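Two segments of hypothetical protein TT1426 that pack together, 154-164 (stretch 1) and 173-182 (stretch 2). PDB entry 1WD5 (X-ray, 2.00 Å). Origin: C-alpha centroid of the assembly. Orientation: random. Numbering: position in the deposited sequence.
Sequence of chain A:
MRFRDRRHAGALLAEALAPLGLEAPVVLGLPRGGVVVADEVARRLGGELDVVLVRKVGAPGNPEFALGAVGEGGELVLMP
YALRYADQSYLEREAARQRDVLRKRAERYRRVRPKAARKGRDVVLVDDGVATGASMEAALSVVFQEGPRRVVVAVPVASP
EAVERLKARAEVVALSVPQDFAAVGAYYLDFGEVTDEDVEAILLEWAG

Stretch 1 154-164: AVPVASPEAVE
Stretch 2, residues 173-182: VALSVPQDFA

How do the two backbones run? They lie side by side as parallel strands, Ala 154 beside Val 173 (CA to CA 4.6 Å) and Val 155 beside Ala 174 (5.0 Å). Val 155 N donates to Val 173 O at 2.9 Å, and Leu 175 N returns a bond to Val 155 O at 3.2 Å. Both chains then turn a corner, at Pro 156 (phi/psi -62/-44) and Leu 175 (-72/-34), so the register survives the bend. Beyond it Ala 158 N donates to Ser 176 O at 2.9 Å, while the bond from Ser 176 N to Pro 156 O, 3.1 Å, is weak and bent.

Which side chains meet on the two faces of the sheet? Small side chains sit beside branched ones: Ala 154 CB lies 4.3 Å from Val 173 CB (chi1 t) on one face, and Val 155 CG2 (chi1 m) 4.0 Å from Ala 174 CB on the other. Past the corner, Val 157, in rotamer p, presses CG2 to 3.7 Å from Pro 178 CD and 4.1 Å from Phe 181 CE1, an apolar fit at the ring edge.

Where does the aromatic ring settle? A type I turn from Pro 178 to Phe 181 brings the chain back, and Phe 181 (chi1 t, chi2 84°) points toward stretch 1. Ser 159 CB covers one ring face, 4.1 Å from the centroid of the Phe 181 ring, a CH-pi contact. With chi1 p, Ser 159 OG caps the helix by accepting from Ala 162 N at 3.1 Å.

How does the helix start meet the loop? Val 177 (chi1 t) is an apolar bump seated against the first helical turn: CG1 is 4.1 Å from Pro 160 CG, and both methyls lie within 4 Å of Val 163 CG2 (chi1 t), Val 177 CG2 the closer at 3.8 Å. The end of Gln 179 (chi1 m, chi2 m) approaches the same proline, OE1 reaching 3.3 Å from Pro 160 CG.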

# COMPACT_ATOMS: atom_id res chain seq x y z
N ALA A 154 -0.52 5.22 6.44
CA ALA A 154 0.62 5.95 6.99
C ALA A 154 1.72 6.14 5.95
O ALA A 154 2.23 5.16 5.39
CB ALA A 154 1.16 5.22 8.21
N VAL A 155 2.09 7.39 5.71
CA VAL A 155 3.12 7.71 4.72
C VAL A 155 4.03 8.87 5.15
O VAL A 155 3.57 9.84 5.75
CB VAL A 155 2.48 8.09 3.38
CG1 VAL A 155 1.66 6.92 2.85
CG2 VAL A 155 1.59 9.31 3.56
N PRO A 156 5.33 8.77 4.84
CA PRO A 156 6.29 9.82 5.19
C PRO A 156 5.98 11.15 4.52
O PRO A 156 6.05 12.20 5.16
CB PRO A 156 7.62 9.23 4.71
CG PRO A 156 7.41 7.76 4.87
CD PRO A 156 6.02 7.58 4.32
N VAL A 157 5.64 11.12 3.23
CA VAL A 157 5.33 12.34 2.50
C VAL A 157 4.21 12.13 1.49
O VAL A 157 4.11 11.06 0.89
CB VAL A 157 6.57 12.89 1.77
CG1 VAL A 157 6.99 11.94 0.67
CG2 VAL A 157 6.28 14.27 1.21
N ALA A 158 3.38 13.14 1.30
CA ALA A 158 2.26 13.04 0.36
C ALA A 158 1.86 14.39 -0.24
O ALA A 158 2.10 15.44 0.35
CB ALA A 158 1.06 12.41 1.06
N SER A 159 1.25 14.35 -1.42
CA SER A 159 0.81 15.57 -2.07
C SER A 159 -0.55 15.93 -1.48
O SER A 159 -1.26 15.07 -0.99
CB SER A 159 0.65 15.35 -3.58
OG SER A 159 -0.47 14.52 -3.84
N PRO A 160 -0.91 17.22 -1.51
CA PRO A 160 -2.21 17.63 -0.97
C PRO A 160 -3.35 16.83 -1.61
O PRO A 160 -4.27 16.38 -0.93
CB PRO A 160 -2.27 19.11 -1.32
CG PRO A 160 -0.83 19.52 -1.23
CD PRO A 160 -0.12 18.39 -1.93
N GLU A 161 -3.26 16.66 -2.92
CA GLU A 161 -4.28 15.93 -3.68
C GLU A 161 -4.44 14.50 -3.18
O GLU A 161 -5.56 14.05 -2.93
CB GLU A 161 -3.91 15.90 -5.16
CG GLU A 161 -3.51 17.24 -5.77
CD GLU A 161 -2.13 17.72 -5.32
OE1 GLU A 161 -2.01 18.25 -4.19
OE2 GLU A 161 -1.16 17.56 -6.10
N ALA A 162 -3.33 13.80 -3.05
CA ALA A 162 -3.34 12.41 -2.59
C ALA A 162 -3.99 12.30 -1.21
O ALA A 162 -4.80 11.41 -0.96
CB ALA A 162 -1.92 11.86 -2.55
N VAL A 163 -3.62 13.20 -0.31
CA VAL A 163 -4.17 13.18 1.03
C VAL A 163 -5.69 13.28 1.02
O VAL A 163 -6.37 12.50 1.69
CB VAL A 163 -3.60 14.35 1.88
CG1 VAL A 163 -4.31 14.40 3.23
CG2 VAL A 163 -2.10 14.16 2.08
N GLU A 164 -6.22 14.22 0.25
CA GLU A 164 -7.67 14.38 0.18
C GLU A 164 -8.35 13.11 -0.32
O GLU A 164 -9.37 12.69 0.23
CB GLU A 164 -8.03 15.55 -0.74
CG GLU A 164 -9.42 16.12 -0.48
CD GLU A 164 -9.74 17.31 -1.36
OE1 GLU A 164 -10.08 17.10 -2.55
OE2 GLU A 164 -9.65 18.46 -0.87
N VAL A 173 -2.17 9.22 8.22
CA VAL A 173 -1.07 9.74 9.01
C VAL A 173 0.05 10.06 8.03
O VAL A 173 0.68 9.16 7.48
CB VAL A 173 -0.57 8.72 10.05
CG1 VAL A 173 0.64 9.26 10.78
CG2 VAL A 173 -1.68 8.41 11.05
N ALA A 174 0.28 11.35 7.80
CA ALA A 174 1.32 11.80 6.88
C ALA A 174 2.25 12.73 7.63
O ALA A 174 1.80 13.68 8.27
CB ALA A 174 0.70 12.52 5.69
N LEU A 175 3.56 12.46 7.56
CA LEU A 175 4.54 13.27 8.26
C LEU A 175 4.72 14.63 7.61
O LEU A 175 4.97 15.63 8.29
CB LEU A 175 5.90 12.55 8.29
CG LEU A 175 5.94 11.19 8.97
CD1 LEU A 175 7.37 10.66 8.96
CD2 LEU A 175 5.41 11.30 10.39
N SER A 176 4.58 14.67 6.29
CA SER A 176 4.74 15.91 5.55
C SER A 176 3.83 15.94 4.32
O SER A 176 3.70 14.95 3.60
CB SER A 176 6.20 16.06 5.11
OG SER A 176 6.33 17.06 4.12
N VAL A 177 3.20 17.09 4.10
CA VAL A 177 2.31 17.29 2.97
C VAL A 177 2.67 18.64 2.36
O VAL A 177 1.96 19.63 2.54
CB VAL A 177 0.84 17.32 3.42
CG1 VAL A 177 -0.08 17.49 2.22
CG2 VAL A 177 0.50 16.05 4.18
N PRO A 178 3.80 18.70 1.64
CA PRO A 178 4.26 19.94 1.01
C PRO A 178 3.32 20.51 -0.05
O PRO A 178 2.93 19.83 -0.99
CB PRO A 178 5.62 19.55 0.43
CG PRO A 178 5.44 18.09 0.11
CD PRO A 178 4.71 17.58 1.33
N GLN A 179 2.95 21.78 0.13
CA GLN A 179 2.07 22.48 -0.80
C GLN A 179 2.66 22.53 -2.20
O GLN A 179 1.96 22.77 -3.18
CB GLN A 179 1.80 23.90 -0.31
CG GLN A 179 0.74 24.01 0.77
CD GLN A 179 -0.66 23.74 0.25
OE1 GLN A 179 -0.98 22.63 -0.17
NE2 GLN A 179 -1.51 24.76 0.28
N ASP A 180 3.97 22.31 -2.29
CA ASP A 180 4.66 22.34 -3.58
C ASP A 180 5.29 20.98 -3.88
O ASP A 180 6.40 20.90 -4.40
CB ASP A 180 5.74 23.43 -3.57
CG ASP A 180 6.75 23.25 -2.45
OD1 ASP A 180 6.34 23.08 -1.29
OD2 ASP A 180 7.97 23.28 -2.74
N PHE A 181 4.56 19.93 -3.54
CA PHE A 181 5.02 18.56 -3.76
C PHE A 181 5.67 18.38 -5.12
O PHE A 181 5.06 18.66 -6.15
CB PHE A 181 3.86 17.58 -3.64
CG PHE A 181 4.26 16.13 -3.73
CD1 PHE A 181 4.73 15.45 -2.61
CD2 PHE A 181 4.19 15.46 -4.94
CE1 PHE A 181 5.12 14.12 -2.69
CE2 PHE A 181 4.58 14.12 -5.04
CZ PHE A 181 5.04 13.45 -3.92
N ALA A 182 6.91 17.89 -5.12
CA ALA A 182 7.63 17.65 -6.36
C ALA A 182 7.45 16.18 -6.73
O ALA A 182 6.56 15.83 -7.51
CB ALA A 182 9.10 17.97 -6.16